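Local coordinates for protein lysine-sensitive aspartokinase 3 (Escherichia coli, PDB 2J0W) that catalyses phosphorylation of L-aspartate by ATP to 4-phospho-L-aspartate, the first step toward lysine in the bacterium, under feedback inhibition by lysine, at residues Glu247-Ala256 / Phe299-Asn307; Thr228-Lys238 / Val440-Glu449. All coordinates share one frame; numbering follows the deposited sequence.

Interaction 1 of 2, residues Glu247-Ala256 / Phe299-Asn307; sequences EAAEMATFGA and FRALALRRN
Arg305 NH1 donates to the backbone oxygen Thr253 O at 2.8 Å, with an N-H...O angle of 150°. The acceptor lies at the edge of the guanidinium, in its plane, whereas the donor stands tilted from the plane of the carbonyl. With CG anti to the backbone N (chi1 -153°), the arginine chain runs past Phe254 O, and a bend at chi3 then turns NH1 onto Thr253. The same NH1 forms a salt bridge with Asp340, a residue of the allosteric lysine site, and NE bonds to Gln308; held at more than one nitrogen, the flat group probably has little freedom to rotate. Thr253 also turns back on its own helix: OG1 reaches Ala249 O at 2.8 Å, and Thr253 N comes to that oxygen from the opposite face of the carbonyl.

Next to this polar end the packing is close. Phe254 CB rests against Ala303 CB at 4.1 Å, while the phenyl ring sits obliquely to the guanidinium, CD2 lying 3.8 Å from Arg305 NH1. Gly255 passes so near the strand that its CA makes a C-H...O contact of 3.1 Å with Leu304 O, and any beta carbon would collide with that oxygen. Nearer the helix start, Met251 bends at its last torsion to bring CE to 3.4 Å from Ala301 CB; its side chain also touches ADP. Glu247 and Arg300 form a salt bridge, but the carboxylate is modelled too close, so its detail is doubtful. Arg300 and Ala301 together face Ile392 in a classic beta bulge.

The helix and strand segments run at 29°, axes 8.2 Å apart: helix-on-sheet packing that lays helix 245-253, beside the nucleotide pocket, against the antiparallel sheet of the regulatory ACT part.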
loop_
_atom_site.group_PDB
_atom_site.type_symbol
_atom_site.label_atom_id
_atom_site.label_comp_id
_atom_site.label_asym_id
_atom_site.label_seq_id
_atom_site.Cartn_x
_atom_site.Cartn_y
_atom_site.Cartn_z
ATOM N N GLU A 247 12.348 16.763 2.780
ATOM C CA GLU A 247 12.132 16.512 4.197
ATOM C C GLU A 247 10.903 17.249 4.675
ATOM O O GLU A 247 9.945 16.658 5.155
ATOM C CB GLU A 247 13.325 16.985 5.024
ATOM C CG GLU A 247 14.441 15.991 5.145
ATOM C CD GLU A 247 15.636 16.592 5.832
ATOM O OE1 GLU A 247 16.411 17.297 5.157
ATOM O OE2 GLU A 247 15.783 16.368 7.047
ATOM N N ALA A 248 10.960 18.562 4.539
ATOM C CA ALA A 248 9.887 19.460 4.951
ATOM C C ALA A 248 8.619 19.240 4.149
ATOM O O ALA A 248 7.516 19.253 4.698
ATOM C CB ALA A 248 10.346 20.890 4.784
ATOM N N ALA A 249 8.798 19.056 2.844
ATOM C CA ALA A 249 7.693 18.822 1.936
ATOM C C ALA A 249 6.811 17.754 2.550
ATOM O O ALA A 249 5.590 17.897 2.615
ATOM C CB ALA A 249 8.215 18.351 0.599
ATOM N N GLU A 250 7.453 16.691 3.026
ATOM C CA GLU A 250 6.740 15.584 3.639
ATOM C C GLU A 250 6.214 15.926 5.028
ATOM O O GLU A 250 5.214 15.350 5.473
ATOM C CB GLU A 250 7.630 14.333 3.680
ATOM C CG GLU A 250 7.579 13.515 2.385
ATOM C CD GLU A 250 8.275 12.156 2.487
ATOM O OE1 GLU A 250 8.214 11.531 3.570
ATOM O OE2 GLU A 250 8.867 11.704 1.477
ATOM N N MET A 251 6.882 16.857 5.711
ATOM C CA MET A 251 6.444 17.290 7.039
ATOM C C MET A 251 5.112 17.999 6.879
ATOM O O MET A 251 4.156 17.725 7.609
ATOM C CB MET A 251 7.436 18.272 7.669
ATOM C CG MET A 251 8.676 17.636 8.278
ATOM S SD MET A 251 9.595 18.812 9.286
ATOM C CE MET A 251 8.565 18.827 10.811
ATOM N N ALA A 252 5.054 18.913 5.918
ATOM C CA ALA A 252 3.832 19.659 5.683
ATOM C C ALA A 252 2.731 18.686 5.292
ATOM O O ALA A 252 1.656 18.672 5.893
ATOM C CB ALA A 252 4.044 20.694 4.580
ATOM N N THR A 253 3.029 17.847 4.307
ATOM C CA THR A 253 2.065 16.887 3.813
ATOM C C THR A 253 1.447 16.017 4.887
ATOM O O THR A 253 0.268 15.673 4.805
ATOM C CB THR A 253 2.692 15.980 2.749
ATOM O OG1 THR A 253 3.176 16.784 1.666
ATOM C CG2 THR A 253 1.655 14.997 2.210
ATOM N N PHE A 254 2.225 15.665 5.902
ATOM C CA PHE A 254 1.701 14.809 6.956
ATOM C C PHE A 254 1.232 15.501 8.220
ATOM O O PHE A 254 0.964 14.839 9.225
ATOM C CB PHE A 254 2.717 13.723 7.297
ATOM C CG PHE A 254 3.008 12.801 6.144
ATOM C CD1 PHE A 254 4.316 12.565 5.731
ATOM C CD2 PHE A 254 1.970 12.201 5.441
ATOM C CE1 PHE A 254 4.582 11.746 4.631
ATOM C CE2 PHE A 254 2.229 11.380 4.338
ATOM C CZ PHE A 254 3.537 11.155 3.935
ATOM N N GLY A 255 1.121 16.825 8.191
ATOM C CA GLY A 255 0.637 17.498 9.380
ATOM C C GLY A 255 1.344 18.752 9.840
ATOM O O GLY A 255 0.864 19.392 10.774
ATOM N N ALA A 256 2.463 19.110 9.211
ATOM C CA ALA A 256 3.201 20.309 9.606
ATOM C C ALA A 256 2.482 21.580 9.132
ATOM O O ALA A 256 2.934 22.271 8.207
ATOM C CB ALA A 256 4.608 20.262 9.044
ATOM N N PHE A 299 16.420 11.133 12.075
ATOM C CA PHE A 299 15.079 11.522 12.494
ATOM C C PHE A 299 15.005 13.033 12.663
ATOM O O PHE A 299 15.585 13.569 13.604
ATOM C CB PHE A 299 14.717 10.870 13.832
ATOM C CG PHE A 299 14.829 9.369 13.840
ATOM C CD1 PHE A 299 14.422 8.616 12.746
ATOM C CD2 PHE A 299 15.289 8.704 14.973
ATOM C CE1 PHE A 299 14.465 7.226 12.775
ATOM C CE2 PHE A 299 15.336 7.314 15.019
ATOM C CZ PHE A 299 14.923 6.571 13.914
ATOM N N ARG A 300 14.299 13.722 11.765
ATOM C CA ARG A 300 14.172 15.174 11.876
ATOM C C ARG A 300 13.031 15.543 12.792
ATOM O O ARG A 300 13.206 16.316 13.728
ATOM C CB ARG A 300 13.899 15.828 10.524
ATOM C CG ARG A 300 15.099 16.022 9.633
ATOM C CD ARG A 300 15.877 17.301 9.908
ATOM N NE ARG A 300 16.802 17.529 8.801
ATOM C CZ ARG A 300 17.742 18.468 8.756
ATOM N NH1 ARG A 300 17.909 19.303 9.772
ATOM N NH2 ARG A 300 18.516 18.569 7.680
ATOM N N ALA A 301 11.857 14.984 12.520
ATOM C CA ALA A 301 10.694 15.320 13.318
ATOM C C ALA A 301 9.530 14.363 13.190
ATOM O O ALA A 301 9.591 13.363 12.487
ATOM C CB ALA A 301 10.236 16.714 12.956
ATOM N N LEU A 302 8.462 14.701 13.897
ATOM C CA LEU A 302 7.232 13.935 13.891
ATOM C C LEU A 302 6.139 14.901 13.452
ATOM O O LEU A 302 6.171 16.082 13.791
ATOM C CB LEU A 302 6.925 13.410 15.291
ATOM C CG LEU A 302 8.003 12.524 15.918
ATOM C CD1 LEU A 302 7.640 12.243 17.361
ATOM C CD2 LEU A 302 8.137 11.226 15.126
ATOM N N ALA A 303 5.180 14.396 12.684
ATOM C CA ALA A 303 4.068 15.201 12.190
ATOM C C ALA A 303 2.765 14.469 12.468
ATOM O O ALA A 303 2.677 13.246 12.314
ATOM C CB ALA A 303 4.223 15.447 10.700
ATOM N N LEU A 304 1.756 15.227 12.878
ATOM C CA LEU A 304 0.445 14.674 13.191
ATOM C C LEU A 304 -0.608 15.206 12.224
ATOM O O LEU A 304 -0.648 16.400 11.939
ATOM C CB LEU A 304 0.072 15.056 14.621
ATOM C CG LEU A 304 -1.334 14.743 15.126
ATOM C CD1 LEU A 304 -1.496 13.242 15.377
ATOM C CD2 LEU A 304 -1.559 15.528 16.416
ATOM N N ARG A 305 -1.439 14.311 11.699
ATOM C CA ARG A 305 -2.519 14.697 10.787
ATOM C C ARG A 305 -3.790 14.088 11.375
ATOM O O ARG A 305 -3.986 12.874 11.358
ATOM C CB ARG A 305 -2.265 14.159 9.377
ATOM C CG ARG A 305 -2.905 15.005 8.294
ATOM C CD ARG A 305 -2.362 14.672 6.907
ATOM N NE ARG A 305 -2.857 13.394 6.391
ATOM C CZ ARG A 305 -2.426 12.850 5.260
ATOM N NH1 ARG A 305 -1.499 13.473 4.536
ATOM N NH2 ARG A 305 -2.912 11.689 4.849
ATOM N N ARG A 306 -4.641 14.950 11.914
ATOM C CA ARG A 306 -5.881 14.542 12.564
ATOM C C ARG A 306 -7.094 14.317 11.678
ATOM O O ARG A 306 -7.154 14.783 10.543
ATOM C CB ARG A 306 -6.263 15.575 13.617
ATOM C CG ARG A 306 -5.387 15.569 14.832
ATOM C CD ARG A 306 -6.254 15.721 16.050
ATOM N NE ARG A 306 -5.605 15.206 17.245
ATOM C CZ ARG A 306 -6.153 14.297 18.044
ATOM N NH1 ARG A 306 -7.355 13.805 17.765
ATOM N NH2 ARG A 306 -5.506 13.897 19.130
ATOM N N ASN A 307 -8.078 13.627 12.251
ATOM C CA ASN A 307 -9.334 13.328 11.578
ATOM C C ASN A 307 -9.141 12.616 10.255
ATOM O O ASN A 307 -9.713 12.996 9.228
ATOM C CB ASN A 307 -10.130 14.605 11.361
ATOM C CG ASN A 307 -10.189 15.446 12.602
ATOM O OD1 ASN A 307 -10.480 14.940 13.686
ATOM N ND2 ASN A 307 -9.910 16.746 12.457
#

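Interaction 2 of 2, residues Thr228-Lys238 / Val440-Glu449; sequences TTDPRVVSAAK and VQKLHSNLFE. With ADP (adenosine-5'-diphosphate), chain D.
Thr228 OG1 and His444 NE2 share a hydrogen bond, modelled very short at 2.4 Å, that ties a nucleotide-binding loop of the amino acid kinase fold to the C-terminal helix of the ACT region. The hydroxyl meets the imidazole at its edge, and the two side chains cross at about a right angle. His444 reaches it because CG is anti to the backbone N (chi1 -166°), which carries the ring away from its helix and into the loop.

Both faces of that ring are occupied: Val234 CG1 presses on one, tightly, at 3.0 Å from ND1, and Phe448 CB lies over the other. Thr229 CG2 approaches CD2 obliquely. Beside the imidazole, Val234 CG2 meets Val440 CG1 at 3.9 Å, an apolar patch one helical turn back.

A second shell sets these groups. Thr228 OG1 also accepts from Lys238 N at 3.3 Å, fixing the hydroxyl between loop and helix, while Thr229 OG1 is bonded to Leu302 O. ND1 of His444 donates to Glu449 OE2, although that oxygen is less surely placed.

Further out, the loop turns toward ADP. Asp230 OD1 takes Arg232 N at 2.7 Å through its anti lone pair, forming an Asx turn, and receives a weak bond from the ribose O2'. Were Asp230 an alanine, the backbone N of Arg232 would be likely to lose the acceptor that closes this turn, and ribose O2' its weak one. Arg232, which pairs with Asp222, donates from NH2 to ADP O3' at 3.2 Å.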
loop_
_atom_site.group_PDB
_atom_site.type_symbol
_atom_site.label_atom_id
_atom_site.label_comp_id
_atom_site.label_asym_id
_atom_site.label_seq_id
_atom_site.Cartn_x
_atom_site.Cartn_y
_atom_site.Cartn_z
ATOM N N THR A 228 10.720 20.318 15.585
ATOM C CA THR A 228 10.727 18.869 15.433
ATOM C C THR A 228 9.327 18.287 15.615
ATOM O O THR A 228 9.135 17.074 15.607
ATOM C CB THR A 228 11.671 18.204 16.448
ATOM O OG1 THR A 228 11.263 18.553 17.778
ATOM C CG2 THR A 228 13.110 18.652 16.201
ATOM N N THR A 229 8.356 19.167 15.798
ATOM C CA THR A 229 6.970 18.762 15.944
ATOM C C THR A 229 6.193 19.964 16.458
ATOM O O THR A 229 6.776 20.901 16.994
ATOM C CB THR A 229 6.818 17.581 16.913
ATOM O OG1 THR A 229 5.565 16.932 16.679
ATOM C CG2 THR A 229 6.863 18.057 18.330
ATOM N N ASP A 230 4.878 19.938 16.282
ATOM C CA ASP A 230 4.030 21.032 16.712
ATOM C C ASP A 230 4.338 21.412 18.164
ATOM O O ASP A 230 4.141 20.612 19.090
ATOM C CB ASP A 230 2.554 20.636 16.574
ATOM C CG ASP A 230 1.616 21.827 16.662
ATOM O OD1 ASP A 230 1.794 22.670 17.565
ATOM O OD2 ASP A 230 0.687 21.919 15.831
ATOM N N PRO A 231 4.828 22.645 18.381
ATOM C CA PRO A 231 5.157 23.132 19.722
ATOM C C PRO A 231 3.943 23.101 20.616
ATOM O O PRO A 231 4.062 23.062 21.835
ATOM C CB PRO A 231 5.634 24.559 19.458
ATOM C CG PRO A 231 6.296 24.424 18.144
ATOM C CD PRO A 231 5.257 23.630 17.376
ATOM N N ARG A 232 2.768 23.102 20.004
ATOM C CA ARG A 232 1.537 23.090 20.775
ATOM C C ARG A 232 1.219 21.723 21.313
ATOM O O ARG A 232 0.262 21.570 22.070
ATOM C CB ARG A 232 0.368 23.579 19.935
ATOM C CG ARG A 232 0.639 24.865 19.240
ATOM C CD ARG A 232 -0.606 25.434 18.616
ATOM N NE ARG A 232 -0.288 26.688 17.948
ATOM C CZ ARG A 232 -1.189 27.570 17.541
ATOM N NH1 ARG A 232 -2.478 27.332 17.735
ATOM N NH2 ARG A 232 -0.796 28.686 16.942
ATOM N N VAL A 233 1.998 20.729 20.893
ATOM C CA VAL A 233 1.803 19.363 21.379
ATOM C C VAL A 233 3.008 18.912 22.201
ATOM O O VAL A 233 2.863 18.212 23.203
ATOM C CB VAL A 233 1.632 18.344 20.243
ATOM C CG1 VAL A 233 0.826 17.139 20.757
ATOM C CG2 VAL A 233 0.978 18.975 19.029
ATOM N N VAL A 234 4.192 19.317 21.752
ATOM C CA VAL A 234 5.434 18.984 22.430
ATOM C C VAL A 234 6.121 20.273 22.846
ATOM O O VAL A 234 6.762 20.945 22.039
ATOM C CB VAL A 234 6.369 18.153 21.509
ATOM C CG1 VAL A 234 7.658 17.750 22.239
ATOM C CG2 VAL A 234 5.628 16.921 21.043
ATOM N N SER A 235 5.934 20.611 24.115
ATOM C CA SER A 235 6.508 21.809 24.718
ATOM C C SER A 235 8.026 21.776 24.506
ATOM O O SER A 235 8.653 22.764 24.112
ATOM C CB SER A 235 6.184 21.823 26.215
ATOM O OG SER A 235 4.908 21.252 26.455
ATOM N N ALA A 236 8.599 20.607 24.760
ATOM C CA ALA A 236 10.027 20.392 24.615
ATOM C C ALA A 236 10.460 20.280 23.162
ATOM O O ALA A 236 11.556 19.795 22.878
ATOM C CB ALA A 236 10.427 19.144 25.361
ATOM N N ALA A 237 9.611 20.726 22.243
ATOM C CA ALA A 237 9.940 20.661 20.825
ATOM C C ALA A 237 11.134 21.537 20.537
ATOM O O ALA A 237 11.184 22.686 20.964
ATOM C CB ALA A 237 8.773 21.118 20.004
ATOM N N LYS A 238 12.091 20.986 19.803
ATOM C CA LYS A 238 13.309 21.716 19.450
ATOM C C LYS A 238 13.153 22.387 18.081
ATOM O O LYS A 238 12.524 21.821 17.184
ATOM C CB LYS A 238 14.530 20.761 19.377
ATOM C CG LYS A 238 14.595 19.607 20.400
ATOM C CD LYS A 238 14.705 20.086 21.848
ATOM C CE LYS A 238 14.778 18.911 22.834
ATOM N NZ LYS A 238 14.697 19.376 24.255
ATOM N N VAL A 440 2.627 11.229 20.114
ATOM C CA VAL A 440 3.588 12.194 19.592
ATOM C C VAL A 440 4.599 12.581 20.662
ATOM O O VAL A 440 5.791 12.760 20.392
ATOM C CB VAL A 440 2.879 13.457 19.114
ATOM C CG1 VAL A 440 3.889 14.473 18.619
ATOM C CG2 VAL A 440 1.903 13.088 18.024
ATOM N N GLN A 441 4.102 12.709 21.885
ATOM C CA GLN A 441 4.941 13.072 23.011
ATOM C C GLN A 441 5.872 11.912 23.345
ATOM O O GLN A 441 7.093 12.079 23.376
ATOM C CB GLN A 441 4.059 13.422 24.212
ATOM C CG GLN A 441 3.303 14.742 24.060
ATOM C CD GLN A 441 2.002 14.776 24.849
ATOM O OE1 GLN A 441 1.342 15.810 24.928
ATOM N NE2 GLN A 441 1.623 13.639 25.428
ATOM N N LYS A 442 5.303 10.733 23.570
ATOM C CA LYS A 442 6.131 9.591 23.895
ATOM C C LYS A 442 7.272 9.395 22.909
ATOM O O LYS A 442 8.410 9.197 23.328
ATOM C CB LYS A 442 5.291 8.324 23.984
ATOM C CG LYS A 442 4.478 8.227 25.265
ATOM C CD LYS A 442 5.375 8.278 26.503
ATOM C CE LYS A 442 4.548 8.228 27.784
ATOM N NZ LYS A 442 3.599 7.069 27.792
ATOM N N LEU A 443 6.983 9.458 21.611
ATOM C CA LEU A 443 8.017 9.283 20.585
ATOM C C LEU A 443 9.102 10.339 20.678
ATOM O O LEU A 443 10.272 10.043 20.914
ATOM C CB LEU A 443 7.411 9.361 19.186
ATOM C CG LEU A 443 6.437 8.285 18.725
ATOM C CD1 LEU A 443 6.016 8.626 17.312
ATOM C CD2 LEU A 443 7.086 6.913 18.770
ATOM N N HIS A 444 8.681 11.577 20.464
ATOM C CA HIS A 444 9.555 12.751 20.499
ATOM C C HIS A 444 10.535 12.672 21.661
ATOM O O HIS A 444 11.736 12.939 21.505
ATOM C CB HIS A 444 8.689 14.015 20.635
ATOM C CG HIS A 444 9.422 15.283 20.353
ATOM N ND1 HIS A 444 10.004 16.039 21.343
ATOM C CD2 HIS A 444 9.709 15.899 19.183
ATOM C CE1 HIS A 444 10.625 17.069 20.794
ATOM N NE2 HIS A 444 10.462 17.006 19.486
ATOM N N SER A 445 10.000 12.294 22.818
ATOM C CA SER A 445 10.767 12.176 24.045
ATOM C C SER A 445 12.020 11.315 23.887
ATOM O O SER A 445 13.128 11.852 23.878
ATOM C CB SER A 445 9.869 11.620 25.163
ATOM O OG SER A 445 10.572 11.556 26.385
ATOM N N ASN A 446 11.856 10.000 23.751
ATOM C CA ASN A 446 13.009 9.129 23.601
ATOM C C ASN A 446 13.458 9.214 22.145
ATOM O O ASN A 446 13.862 8.211 21.556
ATOM C CB ASN A 446 12.660 7.667 23.968
ATOM C CG ASN A 446 11.985 6.930 22.837
ATOM O OD1 ASN A 446 10.922 7.342 22.393
ATOM N ND2 ASN A 446 12.604 5.850 22.350
ATOM N N LEU A 447 13.391 10.406 21.548
ATOM C CA LEU A 447 13.803 10.563 20.150
ATOM C C LEU A 447 14.529 11.868 19.808
ATOM O O LEU A 447 15.405 11.903 18.930
ATOM C CB LEU A 447 12.578 10.393 19.246
ATOM C CG LEU A 447 12.841 9.564 17.984
ATOM C CD1 LEU A 447 11.544 9.176 17.277
ATOM C CD2 LEU A 447 13.748 10.363 17.075
ATOM N N PHE A 448 14.175 12.937 20.512
ATOM C CA PHE A 448 14.789 14.237 20.258
ATOM C C PHE A 448 15.219 14.932 21.536
ATOM O O PHE A 448 16.086 15.815 21.520
ATOM C CB PHE A 448 13.803 15.109 19.499
ATOM C CG PHE A 448 13.284 14.465 18.246
ATOM C CD1 PHE A 448 14.031 14.491 17.073
ATOM C CD2 PHE A 448 12.054 13.814 18.245
ATOM C CE1 PHE A 448 13.560 13.880 15.915
ATOM C CE2 PHE A 448 11.576 13.203 17.098
ATOM C CZ PHE A 448 12.330 13.236 15.927
ATOM N N GLU A 449 14.604 14.529 22.641
ATOM C CA GLU A 449 14.898 15.101 23.948
ATOM C C GLU A 449 16.053 14.346 24.601
ATOM O O GLU A 449 16.800 14.919 25.381
ATOM C CB GLU A 449 13.657 15.003 24.830
ATOM C CG GLU A 449 12.449 15.722 24.275
ATOM C CD GLU A 449 11.181 15.326 24.991
ATOM O OE1 GLU A 449 11.178 15.355 26.242
ATOM O OE2 GLU A 449 10.192 14.987 24.302
HETATM P PB ADP D . 0.015 31.354 9.717
HETATM O O1B ADP D . 1.243 32.134 9.993
HETATM O O2B ADP D . -1.219 32.221 9.690
HETATM O O3B ADP D . 0.140 30.535 8.389
HETATM P PA ADP D . -0.717 28.895 11.088
HETATM O O1A ADP D . -1.532 28.764 12.321
HETATM O O2A ADP D . -1.394 28.528 9.807
HETATM O O3A ADP D . -0.157 30.362 10.954
HETATM O "O5'" ADP D . 0.543 27.946 11.428
HETATM C "C5'" ADP D . 1.601 28.145 12.418
HETATM C "C4'" ADP D . 1.463 27.027 13.436
HETATM O "O4'" ADP D . 1.563 25.656 12.950
HETATM C "C3'" ADP D . 2.390 27.013 14.623
HETATM O "O3'" ADP D . 1.955 28.150 15.403
HETATM C "C2'" ADP D . 2.084 25.649 15.205
HETATM O "O2'" ADP D . 0.919 25.678 16.012
HETATM C "C1'" ADP D . 1.873 24.779 14.019
HETATM N N9 ADP D . 2.982 23.749 13.732
HETATM C C8 ADP D . 2.679 22.452 13.510
HETATM N N7 ADP D . 3.709 21.665 13.279
HETATM C C5 ADP D . 4.754 22.502 13.344
HETATM C C6 ADP D . 6.165 22.240 13.185
HETATM N N6 ADP D . 6.665 21.083 12.917
HETATM N N1 ADP D . 6.990 23.371 13.330
HETATM C C2 ADP D . 6.489 24.653 13.619
HETATM N N3 ADP D . 5.156 24.895 13.771
HETATM C C4 ADP D . 4.344 23.819 13.632
#

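How the interactions relate
The two contacts share strand 299-313 as common ground: it forms one side of interaction 1, and its Leu302 reaches interaction 2, where N probably bonds to Thr228 O. Interaction 1 is buried and lies closer to the centre of the chain, mixing methyl packing with an arginine that links a helix-end carbonyl to the lysine site. Interaction 2, partly buried, with Lys238 and Glu449 exposed at its margin, turns instead on a histidine wedged into a loop. Along the sequence 247-256/299-307 is nested inside the loop closed by 228-238/440-449, and both join nucleotide-pocket residues to the regulatory region.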